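Local atomic coordinates of 4-hydroxy-tetrahydrodipicolinate synthase (Methylacidiphilum fumariolicum SolV, PDB entry 6T3T), a protein that probably catalyses the condensation of pyruvate with aspartate beta-semialdehyde to 4-hydroxy-tetrahydrodipicolinate, a step of lysine biosynthesis. Residues L102-Y107 with S137-D142; L132-S137 with I161-G166; A9-F14 with P252-L257; K156-I161 with G180-L185; D98-V103 with T126-L131. All coordinates share one frame; numbering follows the deposited sequence.

Contact 1 of 5, residues L102-Y107 with S137-D142; sequences LVSPYY and SRCGVD
C139 holds its SG anti to its own carbonyl carbon (chi1 -62°), which lays the sulfur against V103 and S104, while S104 keeps OG between backbone N and carbonyl carbon (chi1 62°), turned to C139 and V141. The sulfur is met from two directions: V103 CG2 lies 3.7 Å from C139 SG, and Y106 CB approaches the same SG to 4.0 Å. V141 CG1 fills in beside them, 3.6 Å from P105 O and also touching S104 OG. One direct backbone bond crosses the contact, Y107 N to C139 O at 3.1 Å, nearly straight at 164°. That oxygen is gripped more than once, since Y106 CA offers it a C-H contact and a water donates to it and to P105 O together. A second water takes the S104 OG proton at 2.6 Å between OG and water, and passes one of its own to V141 O. All this happens at and just past the C-terminal ends of strands 99-103 and 130-134 of a TIM barrel, the end that carries the active site. The short helix 136-139 stops here: G140 follows with positive phi, where a CB would jam against the carbonyl O of C139. Y107 turns out to the second subunit, its OH bonded to T44 OG1 of that subunit and its ring stacked on Y106 there, an arrangement consistent with the predicted proton relay through Y107 and T44. R138 NH1 in turn donates to Y107 O of the second subunit.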
# COMPACT_ATOMS: atom_id res chain seq x y z
N LEU A 102 -0.89 8.27 24.99
CA LEU A 102 -0.43 6.88 24.89
C LEU A 102 -0.40 6.45 23.42
O LEU A 102 -1.44 6.16 22.83
CB LEU A 102 -1.33 5.95 25.72
CG LEU A 102 -1.39 6.18 27.25
CD1 LEU A 102 -2.49 5.33 27.92
CD2 LEU A 102 -0.04 5.92 27.92
N VAL A 103 0.79 6.42 22.83
CA VAL A 103 0.92 5.86 21.48
C VAL A 103 0.55 4.39 21.52
O VAL A 103 0.80 3.69 22.52
CB VAL A 103 2.36 6.05 20.96
CG1 VAL A 103 3.32 5.10 21.70
CG2 VAL A 103 2.42 5.81 19.43
N SER A 104 -0.05 3.90 20.43
CA SER A 104 -0.29 2.47 20.37
C SER A 104 1.07 1.76 20.31
O SER A 104 2.05 2.32 19.83
CB SER A 104 -1.16 2.10 19.17
OG SER A 104 -0.52 2.44 17.99
N PRO A 105 1.15 0.54 20.87
CA PRO A 105 2.39 -0.23 20.77
C PRO A 105 2.93 -0.27 19.35
O PRO A 105 2.20 -0.44 18.38
CB PRO A 105 1.96 -1.63 21.24
CG PRO A 105 0.91 -1.36 22.26
CD PRO A 105 0.17 -0.11 21.75
N TYR A 106 4.23 -0.04 19.24
CA TYR A 106 4.96 -0.07 17.98
C TYR A 106 5.78 -1.36 17.93
O TYR A 106 6.13 -1.94 18.97
CB TYR A 106 5.86 1.17 17.88
CG TYR A 106 6.56 1.45 19.20
CD1 TYR A 106 7.72 0.74 19.58
CD2 TYR A 106 6.00 2.31 20.11
CE1 TYR A 106 8.32 0.95 20.81
CE2 TYR A 106 6.57 2.53 21.34
CZ TYR A 106 7.72 1.85 21.69
OH TYR A 106 8.26 2.08 22.93
N TYR A 107 6.02 -1.83 16.70
CA TYR A 107 6.95 -2.92 16.39
C TYR A 107 6.40 -4.33 16.69
O TYR A 107 6.55 -5.23 15.86
CB TYR A 107 8.29 -2.73 17.10
CG TYR A 107 9.33 -3.79 16.73
CD1 TYR A 107 9.81 -3.89 15.44
CD2 TYR A 107 9.83 -4.67 17.68
CE1 TYR A 107 10.76 -4.85 15.10
CE2 TYR A 107 10.79 -5.62 17.36
CZ TYR A 107 11.24 -5.71 16.06
OH TYR A 107 12.18 -6.65 15.73
N SER A 137 1.67 4.52 10.43
CA SER A 137 2.88 4.59 9.62
C SER A 137 4.15 4.38 10.45
O SER A 137 5.16 3.88 9.95
CB SER A 137 2.94 5.93 8.89
OG SER A 137 2.92 6.98 9.84
N ARG A 138 4.11 4.74 11.73
CA ARG A 138 5.25 4.54 12.62
C ARG A 138 5.16 3.27 13.45
O ARG A 138 6.20 2.71 13.81
CB ARG A 138 5.36 5.71 13.59
CG ARG A 138 5.91 6.97 12.98
CD ARG A 138 5.85 8.08 13.97
NE ARG A 138 6.27 9.32 13.35
CZ ARG A 138 7.54 9.72 13.32
NH1 ARG A 138 8.47 8.96 13.86
NH2 ARG A 138 7.86 10.86 12.74
N CYS A 139 3.96 2.81 13.76
CA CYS A 139 3.79 1.73 14.72
C CYS A 139 3.64 0.37 14.07
O CYS A 139 4.02 -0.63 14.68
CB CYS A 139 2.58 2.02 15.61
SG CYS A 139 2.84 3.53 16.58
N GLY A 140 3.14 0.31 12.83
CA GLY A 140 2.83 -0.96 12.21
C GLY A 140 1.48 -1.53 12.56
O GLY A 140 1.22 -2.69 12.24
N VAL A 141 0.63 -0.75 13.23
CA VAL A 141 -0.70 -1.19 13.65
C VAL A 141 -1.60 0.04 13.76
O VAL A 141 -1.13 1.15 14.01
CB VAL A 141 -0.61 -1.94 15.01
CG1 VAL A 141 -0.64 -0.96 16.18
CG2 VAL A 141 -1.70 -2.99 15.13
N ASP A 142 -2.89 -0.16 13.56
CA ASP A 142 -3.90 0.89 13.62
C ASP A 142 -4.83 0.59 14.79
O ASP A 142 -5.16 -0.57 15.05
CB ASP A 142 -4.67 0.97 12.29
CG ASP A 142 -5.74 2.08 12.27
OD1 ASP A 142 -5.43 3.25 11.88
OD2 ASP A 142 -6.91 1.78 12.60
O HOH W 1 -1.48 3.12 15.72
O HOH W 2 2.84 -2.45 16.56

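Contact 2 of 5, residues L132-S137 with I161-G166; sequences LYNIPS and IKEAGG. With SO4 (sulfate ion), chain E.
K162 runs its aliphatic chain across one face of the Y133 ring, with CD 3.6 Å from the ring centroid in a CH-pi contact. Both side chains leave the backbone with CG anti to N, and the lysine stays extended to its tip, which brings Y133 OH and K162 NZ to the same sulfate. The modelled approach of K162 NZ to that ion is too short to interpret. The opposite ring face takes I135 CG2, and A164 CB sits at the edge, 3.9 Å from Y133 CE1. Y133 and K162 are the predicted proton donor/acceptor and Schiff-base lysine, and the sulfate, hydrogen-bonded to T44 OG1 and T45 N, probably marks their pocket.

On the other side of the sheet N134 ND2 donates to E163 OE2 at 3.0 Å, on that oxygen's syn side, with OE2 close to the plane of the N134 amide, plus a weak bond to OE1. G165 N reaches the same OE2 at 2.9 Å, but from above the carboxylate plane; a CB on G165 would clash with it. N134 OD1 accepts from I143 N, while ND2 has a further acceptor in D142 OD1. Backbone bonds between the two parallel strands hold both shells in register: K162 N to L132 O at 2.7 Å, N134 N to K162 O at 3.0 Å, and A164 N to N134 O at 2.8 Å.

Strand 99-103 supplies L101 and V103 beside Y133, Y107 of the second subunit packs on it too, and helices 145-154 and 168-177 back the outer face at L132, I161 and E163.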
# COMPACT_ATOMS: atom_id res chain seq x y z
N LEU A 132 -5.50 8.58 23.54
CA LEU A 132 -4.92 7.56 22.69
C LEU A 132 -4.16 8.23 21.56
O LEU A 132 -4.37 9.41 21.25
CB LEU A 132 -6.01 6.65 22.10
CG LEU A 132 -6.93 5.88 23.06
CD1 LEU A 132 -7.95 5.03 22.29
CD2 LEU A 132 -6.12 5.03 24.08
N TYR A 133 -3.28 7.48 20.91
CA TYR A 133 -2.50 8.05 19.83
C TYR A 133 -2.33 7.00 18.74
O TYR A 133 -1.58 6.04 18.91
CB TYR A 133 -1.18 8.59 20.36
CG TYR A 133 -0.19 9.17 19.37
CD1 TYR A 133 -0.56 9.53 18.08
CD2 TYR A 133 1.12 9.38 19.76
CE1 TYR A 133 0.37 10.05 17.20
CE2 TYR A 133 2.05 9.90 18.90
CZ TYR A 133 1.68 10.24 17.63
OH TYR A 133 2.65 10.75 16.81
N ASN A 134 -3.06 7.16 17.64
CA ASN A 134 -3.04 6.22 16.53
C ASN A 134 -2.11 6.76 15.45
O ASN A 134 -2.37 7.83 14.90
CB ASN A 134 -4.43 6.00 15.96
CG ASN A 134 -4.41 5.03 14.82
OD1 ASN A 134 -3.79 3.95 14.92
ND2 ASN A 134 -4.99 5.42 13.68
N ILE A 135 -1.04 6.03 15.16
CA ILE A 135 -0.14 6.43 14.08
C ILE A 135 0.42 5.18 13.42
O ILE A 135 1.53 4.73 13.75
CB ILE A 135 0.95 7.41 14.58
CG1 ILE A 135 1.87 7.82 13.42
CG2 ILE A 135 1.73 6.88 15.83
CD1 ILE A 135 2.53 9.15 13.65
N PRO A 136 -0.35 4.57 12.50
CA PRO A 136 0.08 3.31 11.88
C PRO A 136 1.36 3.38 11.07
O PRO A 136 2.05 2.37 10.95
CB PRO A 136 -1.13 2.92 11.01
CG PRO A 136 -1.86 4.18 10.76
CD PRO A 136 -1.66 5.02 12.00
N SER A 137 1.67 4.52 10.43
CA SER A 137 2.88 4.59 9.62
C SER A 137 4.15 4.38 10.45
O SER A 137 5.16 3.88 9.95
CB SER A 137 2.94 5.93 8.89
OG SER A 137 2.92 6.98 9.84
N ILE A 161 -8.44 11.10 21.35
CA ILE A 161 -7.44 10.42 20.54
C ILE A 161 -6.73 11.47 19.69
O ILE A 161 -7.35 12.38 19.15
CB ILE A 161 -8.09 9.32 19.66
CG1 ILE A 161 -7.02 8.57 18.84
CG2 ILE A 161 -9.23 9.90 18.75
CD1 ILE A 161 -7.58 7.27 18.27
N LYS A 162 -5.41 11.37 19.64
CA LYS A 162 -4.63 12.01 18.60
C LYS A 162 -4.66 11.07 17.41
O LYS A 162 -4.01 10.03 17.39
CB LYS A 162 -3.20 12.27 19.07
CG LYS A 162 -2.34 12.99 18.04
CD LYS A 162 -0.87 12.96 18.47
CE LYS A 162 0.03 13.63 17.44
NZ LYS A 162 1.45 13.69 17.90
N GLU A 163 -5.44 11.43 16.40
CA GLU A 163 -5.61 10.59 15.23
C GLU A 163 -4.57 11.00 14.19
O GLU A 163 -4.62 12.10 13.63
CB GLU A 163 -7.04 10.69 14.69
CG GLU A 163 -7.27 9.87 13.43
CD GLU A 163 -6.82 8.42 13.57
OE1 GLU A 163 -7.05 7.81 14.62
OE2 GLU A 163 -6.21 7.90 12.63
N ALA A 164 -3.57 10.14 13.99
CA ALA A 164 -2.52 10.40 13.02
C ALA A 164 -2.44 9.27 12.01
O ALA A 164 -1.37 8.89 11.54
CB ALA A 164 -1.19 10.65 13.73
N GLY A 165 -3.59 8.69 11.67
CA GLY A 165 -3.62 7.69 10.62
C GLY A 165 -3.59 8.22 9.19
O GLY A 165 -3.65 7.42 8.25
N GLY A 166 -3.52 9.53 8.99
CA GLY A 166 -3.50 10.10 7.65
C GLY A 166 -4.79 9.96 6.86
O GLY A 166 -4.78 10.12 5.64
S SO4 E . 4.29 13.38 19.06
O1 SO4 E . 5.48 14.19 19.32
O2 SO4 E . 3.25 13.58 20.05
O3 SO4 E . 4.63 11.96 19.17
O4 SO4 E . 3.80 13.75 17.74
O HOH W 3 0.10 7.21 10.40

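Contact 3 of 5, residues A9-F14 with P252-L257; sequences AIISPF and PVKTAL
K254 stretches from helix 251-259 to the loop after strand 5-9, its NZ donating to S12 O at 3.1 Å. Its chain starts with CG anti to the backbone N and stays extended until chi3, where a bend of -90° swings the ammonium to the carbonyl. The nitrogen arrives tilted 27° from the carbonyl plane. F14, crossed by the lysine at about a right angle, has CD2 3.4 Å from K254 NZ, and S12 O stands over the centre of that ring, 3.6 Å above its plane. The charge of K254 finds a second partner in E47 OE2, a salt bridge, and E266 O accepts as well. A methionine in its place would probably leave the E47 carboxylate without its counter-charge and S12 O without this donor.

The rest of the contact is aliphatic. I11 puts CG1 between its backbone N and carbonyl carbon (chi1 57°), and from there CD1 meets L257 CD1 tip to tip at 3.6 Å. Its other branch, CG2, lies 3.8 Å from V253 CG1, in the turn of the helix before. V253 also approaches T45, predicted to bind pyruvate, so the packing borders the active-site end of the TIM barrel. Helix 21-32 backs the loop, with L27 against I11 and L24 against I10, while helix 276-295 packs on the far flank of helix 251-259 at T255 and A256.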
# COMPACT_ATOMS: atom_id res chain seq x y z
N ALA A 9 3.34 19.45 20.54
CA ALA A 9 4.30 18.38 20.80
C ALA A 9 5.69 19.02 20.70
O ALA A 9 6.18 19.30 19.61
CB ALA A 9 4.14 17.23 19.80
N ILE A 10 6.29 19.32 21.85
CA ILE A 10 7.53 20.08 21.88
C ILE A 10 8.71 19.18 21.58
O ILE A 10 8.74 18.00 21.96
CB ILE A 10 7.71 20.78 23.24
CG1 ILE A 10 7.62 19.75 24.39
CG2 ILE A 10 6.71 21.86 23.40
CD1 ILE A 10 8.34 20.22 25.61
N ILE A 11 9.72 19.76 20.91
CA ILE A 11 11.04 19.14 20.84
C ILE A 11 11.61 18.98 22.26
O ILE A 11 11.22 19.67 23.20
CB ILE A 11 11.99 19.98 19.97
CG1 ILE A 11 12.09 21.40 20.53
CG2 ILE A 11 11.50 20.08 18.52
CD1 ILE A 11 13.40 22.11 20.17
N SER A 12 12.58 18.07 22.41
CA SER A 12 13.38 18.01 23.62
C SER A 12 14.67 18.74 23.28
O SER A 12 15.50 18.21 22.52
CB SER A 12 13.69 16.57 24.05
OG SER A 12 12.53 15.90 24.48
N PRO A 13 14.87 19.98 23.75
CA PRO A 13 16.09 20.71 23.36
C PRO A 13 17.30 20.09 24.03
O PRO A 13 17.27 19.75 25.22
CB PRO A 13 15.82 22.15 23.83
CG PRO A 13 14.76 22.05 24.85
CD PRO A 13 13.92 20.84 24.48
N PHE A 14 18.34 19.85 23.23
CA PHE A 14 19.59 19.30 23.73
C PHE A 14 20.72 20.30 23.56
O PHE A 14 20.82 20.96 22.52
CB PHE A 14 19.98 18.02 22.97
CG PHE A 14 19.00 16.91 23.11
CD1 PHE A 14 18.40 16.64 24.32
CD2 PHE A 14 18.67 16.13 22.00
CE1 PHE A 14 17.52 15.58 24.44
CE2 PHE A 14 17.78 15.08 22.12
CZ PHE A 14 17.20 14.82 23.34
N PRO A 252 13.14 18.06 10.70
CA PRO A 252 12.85 19.40 10.13
C PRO A 252 12.49 20.44 11.18
O PRO A 252 13.04 21.55 11.15
CB PRO A 252 11.71 19.14 9.15
CG PRO A 252 11.81 17.68 8.82
CD PRO A 252 12.22 17.04 10.13
N VAL A 253 11.58 20.13 12.11
CA VAL A 253 11.19 21.17 13.07
C VAL A 253 12.35 21.53 13.98
O VAL A 253 12.55 22.70 14.32
CB VAL A 253 9.93 20.77 13.87
CG1 VAL A 253 10.20 19.68 14.92
CG2 VAL A 253 9.36 22.00 14.53
N LYS A 254 13.18 20.56 14.37
CA LYS A 254 14.31 20.95 15.21
C LYS A 254 15.35 21.71 14.38
O LYS A 254 15.98 22.65 14.88
CB LYS A 254 14.94 19.73 15.89
CG LYS A 254 16.13 20.09 16.79
CD LYS A 254 16.67 18.90 17.57
CE LYS A 254 15.98 18.74 18.91
NZ LYS A 254 16.79 17.78 19.74
N THR A 255 15.53 21.34 13.11
CA THR A 255 16.39 22.10 12.21
C THR A 255 15.89 23.53 12.03
O THR A 255 16.68 24.48 11.98
CB THR A 255 16.48 21.40 10.85
OG1 THR A 255 17.11 20.12 11.03
CG2 THR A 255 17.30 22.22 9.88
N ALA A 256 14.57 23.70 11.90
CA ALA A 256 14.02 25.05 11.75
C ALA A 256 14.27 25.89 13.00
O ALA A 256 14.76 27.02 12.90
CB ALA A 256 12.52 24.96 11.44
N LEU A 257 14.00 25.33 14.18
CA LEU A 257 14.21 26.08 15.42
C LEU A 257 15.68 26.42 15.61
O LEU A 257 16.02 27.50 16.11
CB LEU A 257 13.68 25.30 16.62
CG LEU A 257 12.15 25.23 16.74
CD1 LEU A 257 11.76 24.05 17.60
CD2 LEU A 257 11.50 26.57 17.26

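Contact 4 of 5, residues K156-I161 with G180-L185; sequences KNIVGI and GEFSIL
I161 N donates to S183 O at 2.9 Å, the central backbone bond between two parallel strands of the barrel. S183 N to V159 O and L185 N to I161 O, the latter 2.8 Å, complete the pairing.

The aromatic contact is made by F182. With CG anti to its backbone N (chi1 -177°), the ring sets one face against G160, whose CA sits toward the rim, 3.7 Å from the centroid in a CH-pi contact. F182 CE2 also touches I161 CG2 at 3.6 Å. G160 is almost fully extended and passes so near S183 that a CB there would clash with S183 O. An alanine in place of F182 would probably open a gap above G160 and leave I161 CG2 without this neighbour.

Water supplies the remaining polar link: one molecule lies within hydrogen-bonding distance of V159 O (2.7 Å), E181 O and S183 OG, and with two protons it cannot donate to all three at once. That hydroxyl is bonded to I3 O too.

The two strands are joined by helix 168-177 in a beta-alpha-beta crossover. L174 and V175 of that helix cover I184, and V148 and V152 of helix 145-154 pack on F182.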
# COMPACT_ATOMS: atom_id res chain seq x y z
N LYS A 156 -13.65 5.13 31.47
CA LYS A 156 -14.17 6.48 31.46
C LYS A 156 -13.08 7.56 31.43
O LYS A 156 -13.38 8.71 31.11
CB LYS A 156 -15.13 6.62 32.65
CG LYS A 156 -15.32 7.98 33.21
CD LYS A 156 -15.59 7.85 34.70
CE LYS A 156 -14.33 8.09 35.48
NZ LYS A 156 -14.62 7.95 36.92
N ASN A 157 -11.83 7.23 31.79
CA ASN A 157 -10.75 8.21 31.70
C ASN A 157 -10.05 8.24 30.33
O ASN A 157 -9.09 9.01 30.15
CB ASN A 157 -9.70 7.99 32.80
CG ASN A 157 -9.16 6.57 32.81
OD1 ASN A 157 -9.86 5.62 32.48
ND2 ASN A 157 -7.91 6.44 33.18
N ILE A 158 -10.51 7.49 29.34
CA ILE A 158 -10.02 7.64 27.97
C ILE A 158 -10.92 8.67 27.28
O ILE A 158 -12.04 8.35 26.86
CB ILE A 158 -10.00 6.30 27.23
CG1 ILE A 158 -9.08 5.31 27.98
CG2 ILE A 158 -9.60 6.51 25.75
CD1 ILE A 158 -9.01 3.94 27.35
N VAL A 159 -10.41 9.89 27.08
CA VAL A 159 -11.22 11.06 26.77
C VAL A 159 -11.02 11.55 25.34
O VAL A 159 -11.67 12.52 24.95
CB VAL A 159 -10.94 12.21 27.76
CG1 VAL A 159 -11.46 11.86 29.16
CG2 VAL A 159 -9.45 12.54 27.82
N GLY A 160 -10.11 10.97 24.57
CA GLY A 160 -9.90 11.44 23.22
C GLY A 160 -8.79 10.66 22.55
O GLY A 160 -8.24 9.71 23.12
N ILE A 161 -8.44 11.10 21.35
CA ILE A 161 -7.44 10.42 20.54
C ILE A 161 -6.73 11.47 19.69
O ILE A 161 -7.35 12.38 19.15
CB ILE A 161 -8.09 9.32 19.66
CG1 ILE A 161 -7.02 8.57 18.84
CG2 ILE A 161 -9.23 9.90 18.75
CD1 ILE A 161 -7.58 7.27 18.27
N GLY A 180 -20.16 12.60 21.87
CA GLY A 180 -19.66 13.93 21.58
C GLY A 180 -18.59 14.41 22.53
O GLY A 180 -17.75 15.24 22.16
N GLU A 181 -18.59 13.92 23.77
CA GLU A 181 -17.61 14.40 24.74
C GLU A 181 -16.22 13.89 24.43
O GLU A 181 -15.24 14.46 24.91
CB GLU A 181 -18.00 14.00 26.17
CG GLU A 181 -19.24 14.72 26.73
CD GLU A 181 -18.91 16.06 27.42
OE1 GLU A 181 -17.70 16.39 27.60
OE2 GLU A 181 -19.87 16.76 27.80
N PHE A 182 -16.12 12.83 23.64
CA PHE A 182 -14.83 12.29 23.20
C PHE A 182 -14.20 13.23 22.18
O PHE A 182 -14.87 13.67 21.24
CB PHE A 182 -15.05 10.90 22.61
CG PHE A 182 -13.79 10.20 22.19
CD1 PHE A 182 -13.00 9.55 23.12
CD2 PHE A 182 -13.44 10.13 20.86
CE1 PHE A 182 -11.88 8.86 22.72
CE2 PHE A 182 -12.33 9.47 20.45
CZ PHE A 182 -11.53 8.83 21.38
N SER A 183 -12.93 13.56 22.37
CA SER A 183 -12.26 14.57 21.57
C SER A 183 -11.31 13.94 20.56
O SER A 183 -10.37 13.24 20.94
CB SER A 183 -11.49 15.53 22.46
OG SER A 183 -12.39 16.20 23.29
N ILE A 184 -11.56 14.17 19.27
CA ILE A 184 -10.63 13.72 18.23
C ILE A 184 -9.74 14.89 17.85
O ILE A 184 -10.23 15.95 17.45
CB ILE A 184 -11.35 13.17 17.00
CG1 ILE A 184 -12.33 12.06 17.40
CG2 ILE A 184 -10.28 12.67 16.00
CD1 ILE A 184 -13.56 12.01 16.52
N LEU A 185 -8.43 14.70 17.95
CA LEU A 185 -7.44 15.72 17.61
C LEU A 185 -6.65 15.30 16.39
O LEU A 185 -6.32 14.11 16.21
CB LEU A 185 -6.49 16.00 18.79
CG LEU A 185 -7.21 16.15 20.14
CD1 LEU A 185 -6.26 16.01 21.35
CD2 LEU A 185 -8.00 17.47 20.19
O HOH W 4 -12.39 14.99 25.79

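Contact 5 of 5, residues D98-V103 with T126-L131; sequences DGVLLV and TSLPIL
G99 passes P129 almost fully stretched out, with phi and psi both near 180°, and its CA lies only 3.2 Å from P129 O. A CB here would clash with that oxygen, so a side chain would probably not fit at this spacing. Just before it, D98 O meets not an N-H but a proline carbon, P129 CD, at 3.2 Å.

From there the strands pair in parallel. V100 N bonds to P129 O at 3.1 Å, L131 N to V100 O at 2.9 Å, and L102 N to L131 O at 2.8 Å. On the outer face V100 and I130 lie side by side, V100 CG2 3.7 Å from I130 CG1. L102 keeps CG anti to its carbonyl carbon (chi1 -63°), and its CD1 meets I130 CG2 at 3.7 Å. L128 crosses V100 at about a right angle. Helices 82-95 and 112-125 cover this face, the second being the crossover of the beta-alpha-beta unit. On the face toward the barrel interior L101 CD1 rests 3.6 Å from L131 CB. Before the strand, T126 OG1 accepts from L128 N in an ST turn, and E93 holds that hydroxyl as well.

Between the two segments the polar groups that pair are all backbone, and both faces are hydrocarbon; the register is thus set by main-chain bonds, while L101 lends an apolar wall beside the predicted catalytic Y133 and K162.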
# COMPACT_ATOMS: atom_id res chain seq x y z
N ASP A 98 -1.65 17.03 33.70
CA ASP A 98 -3.09 16.98 33.54
C ASP A 98 -3.58 15.69 32.88
O ASP A 98 -4.75 15.36 33.05
CB ASP A 98 -3.54 18.18 32.72
CG ASP A 98 -3.08 19.46 33.33
OD1 ASP A 98 -3.52 19.78 34.45
OD2 ASP A 98 -2.21 20.12 32.71
N GLY A 99 -2.72 14.96 32.18
CA GLY A 99 -3.12 13.76 31.47
C GLY A 99 -1.93 13.18 30.72
O GLY A 99 -0.85 13.76 30.71
N VAL A 100 -2.15 12.06 30.03
CA VAL A 100 -1.07 11.41 29.30
C VAL A 100 -1.51 11.07 27.88
O VAL A 100 -2.70 10.90 27.61
CB VAL A 100 -0.52 10.12 29.97
CG1 VAL A 100 0.26 10.46 31.23
CG2 VAL A 100 -1.63 9.09 30.24
N LEU A 101 -0.54 11.05 26.97
CA LEU A 101 -0.75 10.62 25.59
C LEU A 101 -0.10 9.26 25.41
O LEU A 101 1.10 9.11 25.63
CB LEU A 101 -0.12 11.62 24.61
CG LEU A 101 -0.31 11.36 23.13
CD1 LEU A 101 -1.73 11.76 22.75
CD2 LEU A 101 0.71 12.13 22.28
N LEU A 102 -0.89 8.27 24.99
CA LEU A 102 -0.43 6.88 24.89
C LEU A 102 -0.40 6.45 23.42
O LEU A 102 -1.44 6.16 22.83
CB LEU A 102 -1.33 5.95 25.72
CG LEU A 102 -1.39 6.18 27.25
CD1 LEU A 102 -2.49 5.33 27.92
CD2 LEU A 102 -0.04 5.92 27.92
N VAL A 103 0.79 6.42 22.83
CA VAL A 103 0.92 5.86 21.48
C VAL A 103 0.55 4.39 21.52
O VAL A 103 0.80 3.69 22.52
CB VAL A 103 2.36 6.05 20.96
CG1 VAL A 103 3.32 5.10 21.70
CG2 VAL A 103 2.42 5.81 19.43
N THR A 126 -4.59 4.28 36.46
CA THR A 126 -4.42 5.70 36.73
C THR A 126 -5.75 6.43 36.77
O THR A 126 -6.71 6.02 36.11
CB THR A 126 -3.52 6.35 35.67
OG1 THR A 126 -3.34 7.71 36.01
CG2 THR A 126 -4.16 6.27 34.27
N SER A 127 -5.80 7.52 37.53
CA SER A 127 -6.95 8.42 37.48
C SER A 127 -6.78 9.53 36.46
O SER A 127 -7.71 10.32 36.25
CB SER A 127 -7.22 9.04 38.86
OG SER A 127 -6.09 9.78 39.28
N LEU A 128 -5.61 9.63 35.82
CA LEU A 128 -5.39 10.68 34.84
C LEU A 128 -6.28 10.49 33.61
O LEU A 128 -6.56 9.35 33.20
CB LEU A 128 -3.92 10.69 34.41
CG LEU A 128 -2.93 11.22 35.44
CD1 LEU A 128 -1.52 11.12 34.89
CD2 LEU A 128 -3.26 12.65 35.83
N PRO A 129 -6.75 11.57 33.00
CA PRO A 129 -7.33 11.46 31.65
C PRO A 129 -6.28 10.98 30.67
O PRO A 129 -5.10 11.29 30.81
CB PRO A 129 -7.77 12.90 31.33
CG PRO A 129 -7.88 13.57 32.68
CD PRO A 129 -6.78 12.96 33.50
N ILE A 130 -6.73 10.24 29.65
CA ILE A 130 -5.85 9.60 28.68
C ILE A 130 -6.25 10.01 27.26
O ILE A 130 -7.43 10.02 26.92
CB ILE A 130 -5.89 8.08 28.82
CG1 ILE A 130 -4.98 7.65 29.98
CG2 ILE A 130 -5.48 7.40 27.51
CD1 ILE A 130 -5.38 6.38 30.60
N LEU A 131 -5.26 10.39 26.45
CA LEU A 131 -5.43 10.52 25.01
C LEU A 131 -4.75 9.33 24.34
O LEU A 131 -3.57 9.08 24.59
CB LEU A 131 -4.85 11.84 24.49
CG LEU A 131 -5.47 13.19 24.91
CD1 LEU A 131 -4.52 14.32 24.54
CD2 LEU A 131 -6.82 13.43 24.22

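How the contacts relate
Strand 99-103 serves contacts 1 and 5, strand 130-134 serves 5 and 2, and strand 158-163 serves 2 and 4. All five are buried, but their chemistry shifts with position. Contacts 4 and 5, at the N-terminal ends of the strands, are mostly backbone bonds and hydrocarbon, each with a stretched glycine, with an aromatic ring and a water in contact 4; contact 2, farther along, adds the predicted catalytic pair and a carboxylate-amide pair. Contact 1 meets contact 2 through D142 and N134; these two touch the second subunit, as contact 5 does at V103. Contact 3, touching no other, alone brings in a helix from the C-terminal part of the chain, through a buried lysine.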